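Local coordinates for uncharacterized protein (Trypanosoma congolense, PDB 4E40) that serves as a haptoglobin-hemoglobin receptor at the trypanosome cell surface, an elongated helical bundle that probably takes part in nutrient uptake, at residues S12-A17 with D180-V185; I30-L35 with E124-A129. All coordinates share one frame; numbering follows the deposited sequence.

Both contacts belong to the haptoglobin-hemoglobin receptor region, a long, mostly helical bundle. Interaction 1 brings the first turn of helix 12-26 against the turn that leads into helix 183-187, about 35 Å from the centre of the chain. Interaction 2 is a buried crossing of the two long helices 28-73 and 82-147, about 13 Å from that centre. Their centres lie 25 Å apart and their nearest atoms about 15 Å, so they do not touch. In sequence, interaction 2 falls within the loop that interaction 1 closes. Arg42 and Lys52, which bind heme in another structure of this protein but carry none here, lie on helix 28-73, away from both contacts.

Interaction 1. Residues S12-A17 with D180-V185; sequences SDDVAA and DKLPGV. Unlike the reference sequence in segment 12-17: Ser12 (reference Ala), Asp14 (reference Glu).
The opening turn of helix 12-26 packs against the turn just before helix 183-187, where Leu182 is the N-cap residue. Leu182 is the main apolar group of the contact. Its CG stands beside its own backbone N (chi1 -80°), which sends the two methyls forward onto the face formed by Asp14 and Ala17, one helical turn apart. Leu182 CG lies 3.8 Å from Ala17 CB. The methyls divide the remaining surface: Leu182 CD1 reaches Ala17 C at 3.8 Å, while CD2 comes to 3.8 Å from Asp14 O and also touches Asp14 CB. The small methyl of Ala17 suits this place because it lets the leucine approach the helix backbone closely. Lys181 adds an apolar edge through its CB, 4.2 Å from Ala17 CB.

The polar link is made by water. One water lies 2.9 Å from Asp14 OD1 and 2.8 Å from Lys181 O, bridging the two; a second lies 2.6 Å from Asp14 OD1 and has a weak bond with the same carbonyl. An acidic residue suits the first turn (glutamate in the reference sequence); the helix dipole would be expected to favour its charge. Both carboxylate oxygens have partners, OD1 the waters and OD2 the Glu10 N-H.

Around the contact, Leu182 also meets Ala18 and Leu21 of helix 12-26. Val15 faces the other way, toward helix 153-160 and Leu144 of helix 82-147, so the first turn of helix 12-26 lies between the 180-185 turn and helices 153-160 and 82-147.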
loop_
_atom_site.group_PDB
_atom_site.type_symbol
_atom_site.label_atom_id
_atom_site.label_comp_id
_atom_site.label_asym_id
_atom_site.label_seq_id
_atom_site.Cartn_x
_atom_site.Cartn_y
_atom_site.Cartn_z
ATOM N N SER A 12 10.452 -2.801 41.658
ATOM C CA SER A 12 9.792 -3.951 40.988
ATOM C C SER A 12 8.942 -3.520 39.818
ATOM O O SER A 12 8.932 -4.185 38.768
ATOM C CB SER A 12 8.854 -4.680 41.967
ATOM O OG SER A 12 9.613 -5.101 43.113
ATOM N N ASP A 13 8.161 -2.447 39.996
ATOM C CA ASP A 13 7.303 -1.967 38.885
ATOM C C ASP A 13 8.133 -1.495 37.673
ATOM O O ASP A 13 7.704 -1.754 36.526
ATOM C CB ASP A 13 6.386 -0.849 39.384
ATOM C CG ASP A 13 5.258 -1.346 40.204
ATOM O OD1 ASP A 13 4.814 -2.534 40.083
ATOM O OD2 ASP A 13 4.657 -0.517 40.961
ATOM N N ASP A 14 9.297 -0.876 37.872
ATOM C CA ASP A 14 10.127 -0.484 36.731
ATOM C C ASP A 14 10.621 -1.729 36.014
ATOM O O ASP A 14 10.668 -1.759 34.785
ATOM C CB ASP A 14 11.354 0.337 37.086
ATOM C CG ASP A 14 11.032 1.788 37.470
ATOM O OD1 ASP A 14 9.927 2.270 37.271
ATOM O OD2 ASP A 14 11.986 2.401 37.985
ATOM N N VAL A 15 10.999 -2.758 36.796
ATOM C CA VAL A 15 11.468 -3.997 36.153
ATOM C C VAL A 15 10.340 -4.633 35.323
ATOM O O VAL A 15 10.584 -5.022 34.162
ATOM C CB VAL A 15 12.043 -5.015 37.188
ATOM C CG1 VAL A 15 12.443 -6.261 36.389
ATOM C CG2 VAL A 15 13.282 -4.430 37.840
ATOM N N ALA A 16 9.116 -4.695 35.848
ATOM C CA ALA A 16 8.001 -5.291 35.096
ATOM C C ALA A 16 7.734 -4.474 33.862
ATOM O O ALA A 16 7.470 -5.001 32.788
ATOM C CB ALA A 16 6.752 -5.359 35.982
ATOM N N ALA A 17 7.790 -3.153 34.016
ATOM C CA ALA A 17 7.599 -2.318 32.838
ATOM C C ALA A 17 8.704 -2.495 31.779
ATOM O O ALA A 17 8.397 -2.482 30.561
ATOM C CB ALA A 17 7.454 -0.819 33.246
ATOM N N ASP A 180 5.969 4.963 27.761
ATOM C CA ASP A 180 5.536 6.045 28.682
ATOM C C ASP A 180 5.516 5.571 30.112
ATOM O O ASP A 180 5.617 6.411 31.025
ATOM C CB ASP A 180 4.149 6.529 28.307
ATOM C CG ASP A 180 4.146 7.344 27.047
ATOM O OD1 ASP A 180 5.226 7.630 26.450
ATOM O OD2 ASP A 180 3.016 7.644 26.572
ATOM N N LYS A 181 5.470 4.243 30.371
ATOM C CA LYS A 181 5.578 3.750 31.750
ATOM C C LYS A 181 6.987 3.845 32.348
ATOM O O LYS A 181 7.196 3.691 33.568
ATOM C CB LYS A 181 5.096 2.284 31.811
ATOM C CG LYS A 181 3.636 2.074 31.538
ATOM C CD LYS A 181 3.167 0.816 32.265
ATOM C CE LYS A 181 2.325 1.198 33.480
ATOM N NZ LYS A 181 1.677 -0.010 34.091
ATOM N N LEU A 182 7.990 4.008 31.477
ATOM C CA LEU A 182 9.394 4.108 31.887
ATOM C C LEU A 182 10.015 5.365 31.294
ATOM O O LEU A 182 10.893 5.290 30.426
ATOM C CB LEU A 182 10.190 2.927 31.345
ATOM C CG LEU A 182 10.126 1.617 32.026
ATOM C CD1 LEU A 182 10.844 0.597 31.146
ATOM C CD2 LEU A 182 10.762 1.732 33.410
ATOM N N PRO A 183 9.615 6.511 31.816
ATOM C CA PRO A 183 10.050 7.772 31.227
ATOM C C PRO A 183 11.578 7.935 31.255
ATOM O O PRO A 183 12.134 8.527 30.315
ATOM C CB PRO A 183 9.312 8.845 32.075
ATOM C CG PRO A 183 8.951 8.131 33.375
ATOM C CD PRO A 183 8.692 6.706 32.956
ATOM N N GLY A 184 12.270 7.374 32.258
ATOM C CA GLY A 184 13.723 7.497 32.303
ATOM C C GLY A 184 14.385 6.750 31.160
ATOM O O GLY A 184 15.304 7.266 30.512
ATOM N N VAL A 185 13.893 5.552 30.860
ATOM C CA VAL A 185 14.422 4.777 29.731
ATOM C C VAL A 185 14.047 5.404 28.392
ATOM O O VAL A 185 14.860 5.478 27.467
ATOM C CB VAL A 185 13.947 3.272 29.786
ATOM C CG1 VAL A 185 14.251 2.513 28.482
ATOM C CG2 VAL A 185 14.542 2.538 31.019
HETATM O O HOH W 1 7.566 1.806 35.580
HETATM O O HOH W 2 9.693 4.366 35.764
#

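Interaction 2. Residues I30-L35 with E124-A129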
loop_
_atom_site.group_PDB
_atom_site.type_symbol
_atom_site.label_atom_id
_atom_site.label_comp_id
_atom_site.label_asym_id
_atom_site.label_seq_id
_atom_site.Cartn_x
_atom_site.Cartn_y
_atom_site.Cartn_z
ATOM N N ILE A 30 8.148 -8.545 13.722
ATOM C CA ILE A 30 7.005 -9.212 13.109
ATOM C C ILE A 30 5.796 -8.274 12.891
ATOM O O ILE A 30 5.114 -8.398 11.877
ATOM C CB ILE A 30 6.666 -10.550 13.795
ATOM C CG1 ILE A 30 5.609 -10.400 14.792
ATOM C CG2 ILE A 30 7.869 -11.478 14.035
ATOM C CD1 ILE A 30 4.569 -11.094 13.978
ATOM N N ALA A 31 5.555 -7.295 13.782
ATOM C CA ALA A 31 4.501 -6.304 13.542
ATOM C C ALA A 31 4.678 -5.582 12.220
ATOM O O ALA A 31 3.721 -5.358 11.481
ATOM C CB ALA A 31 4.438 -5.296 14.672
ATOM N N SER A 32 5.914 -5.211 11.926
ATOM C CA SER A 32 6.186 -4.438 10.669
ATOM C C SER A 32 5.962 -5.332 9.452
ATOM O O SER A 32 5.445 -4.863 8.462
ATOM C CB SER A 32 7.615 -3.850 10.744
ATOM O OG SER A 32 8.578 -4.843 10.608
ATOM N N GLY A 33 6.366 -6.595 9.520
ATOM C CA GLY A 33 6.079 -7.476 8.364
ATOM C C GLY A 33 4.600 -7.721 8.186
ATOM O O GLY A 33 4.129 -7.778 7.039
ATOM N N ILE A 34 3.820 -7.862 9.264
ATOM C CA ILE A 34 2.343 -7.946 9.169
ATOM C C ILE A 34 1.742 -6.683 8.582
ATOM O O ILE A 34 0.855 -6.742 7.713
ATOM C CB ILE A 34 1.731 -8.193 10.589
ATOM C CG1 ILE A 34 2.086 -9.600 11.013
ATOM C CG2 ILE A 34 0.182 -8.057 10.583
ATOM C CD1 ILE A 34 1.760 -9.843 12.484
ATOM N N LEU A 35 2.203 -5.511 9.040
ATOM C CA LEU A 35 1.670 -4.265 8.450
ATOM C C LEU A 35 1.979 -4.202 6.953
ATOM O O LEU A 35 1.088 -3.787 6.201
ATOM C CB LEU A 35 2.261 -2.997 9.121
ATOM C CG LEU A 35 1.653 -2.611 10.470
ATOM C CD1 LEU A 35 2.507 -1.544 11.137
ATOM C CD2 LEU A 35 0.240 -2.065 10.267
ATOM N N GLU A 124 10.713 0.456 3.000
ATOM C CA GLU A 124 11.779 1.091 3.734
ATOM C C GLU A 124 11.358 1.394 5.155
ATOM O O GLU A 124 12.174 1.206 6.064
ATOM C CB GLU A 124 12.250 2.405 3.051
ATOM C CG GLU A 124 12.945 2.164 1.721
ATOM C CD GLU A 124 14.065 1.148 1.804
ATOM O OE1 GLU A 124 14.901 1.294 2.739
ATOM O OE2 GLU A 124 14.009 0.148 1.006
ATOM N N HIS A 125 10.093 1.803 5.354
ATOM C CA HIS A 125 9.659 1.990 6.768
ATOM C C HIS A 125 9.686 0.695 7.553
ATOM O O HIS A 125 10.060 0.691 8.758
ATOM C CB HIS A 125 8.253 2.620 6.830
ATOM C CG HIS A 125 8.218 4.054 6.305
ATOM N ND1 HIS A 125 9.055 4.990 6.768
ATOM C CD2 HIS A 125 7.422 4.675 5.353
ATOM C CE1 HIS A 125 8.845 6.160 6.097
ATOM N NE2 HIS A 125 7.838 5.978 5.278
ATOM N N ALA A 126 9.314 -0.410 6.925
ATOM C CA ALA A 126 9.285 -1.668 7.676
ATOM C C ALA A 126 10.709 -2.106 8.030
ATOM O O ALA A 126 10.931 -2.591 9.165
ATOM C CB ALA A 126 8.593 -2.753 6.835
ATOM N N LYS A 127 11.677 -1.909 7.102
ATOM C CA LYS A 127 13.083 -2.250 7.336
ATOM C C LYS A 127 13.605 -1.415 8.482
ATOM O O LYS A 127 14.293 -1.931 9.361
ATOM C CB LYS A 127 13.935 -1.931 6.084
ATOM C CG LYS A 127 13.772 -2.967 5.017
ATOM C CD LYS A 127 14.711 -2.733 3.835
ATOM C CE LYS A 127 14.203 -3.493 2.605
ATOM N NZ LYS A 127 14.766 -2.800 1.387
ATOM N N GLY A 128 13.287 -0.115 8.474
ATOM C CA GLY A 128 13.754 0.761 9.571
ATOM C C GLY A 128 13.150 0.450 10.929
ATOM O O GLY A 128 13.897 0.385 11.945
ATOM N N ALA A 129 11.837 0.137 10.946
ATOM C CA ALA A 129 11.169 -0.219 12.220
ATOM C C ALA A 129 11.827 -1.494 12.744
ATOM O O ALA A 129 12.190 -1.552 13.944
ATOM C CB ALA A 129 9.672 -0.400 11.985
#
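Ser32 OG, buried where helices 28-73 and 82-147 cross, is held from within its own helix: its single proton is shared, mainly with Ser29 O and only weakly with Val28 O. With the hydroxyl lying between the backbone N and the carbonyl carbon (chi1 72°), the oxygen is turned back to the preceding turn, a common way for serine to satisfy its polar group inside a helix. Across the interface OG comes no nearer than 3.6 Å to Ala126 O, so what it gives the partner helix is close packing.

This is a close antiparallel helix-helix packing within the bundle, made by small residues. Ser32 and Ala126 have their CA atoms only 5.1 Å apart, a separation that residues as compact as serine and alanine permit. Ser32 CB sits over the backbone of the other helix, 3.9 Å from Ala126 O. In return, the Ala126 methyl lies 4.1 Å from Ser32 O, so each side chain rests against the other's main chain. One turn further along, Ala129 widens this surface with a third small residue.

Larger side chains flank the crossing. Leu35 turns to Leu205 and Asp206 of helix 192-246, and His125 reaches Asn204 and Asp208 of that helix, while Ala126 also meets Leu36. On the exposed side of helix 82-147, Lys127 NZ and Glu124 OE2 form a salt bridge at 3.1 Å within a single turn. The crossing itself is completed by methyl against methylene, with Ala129 CB 4.2 Å from Ser32 CB.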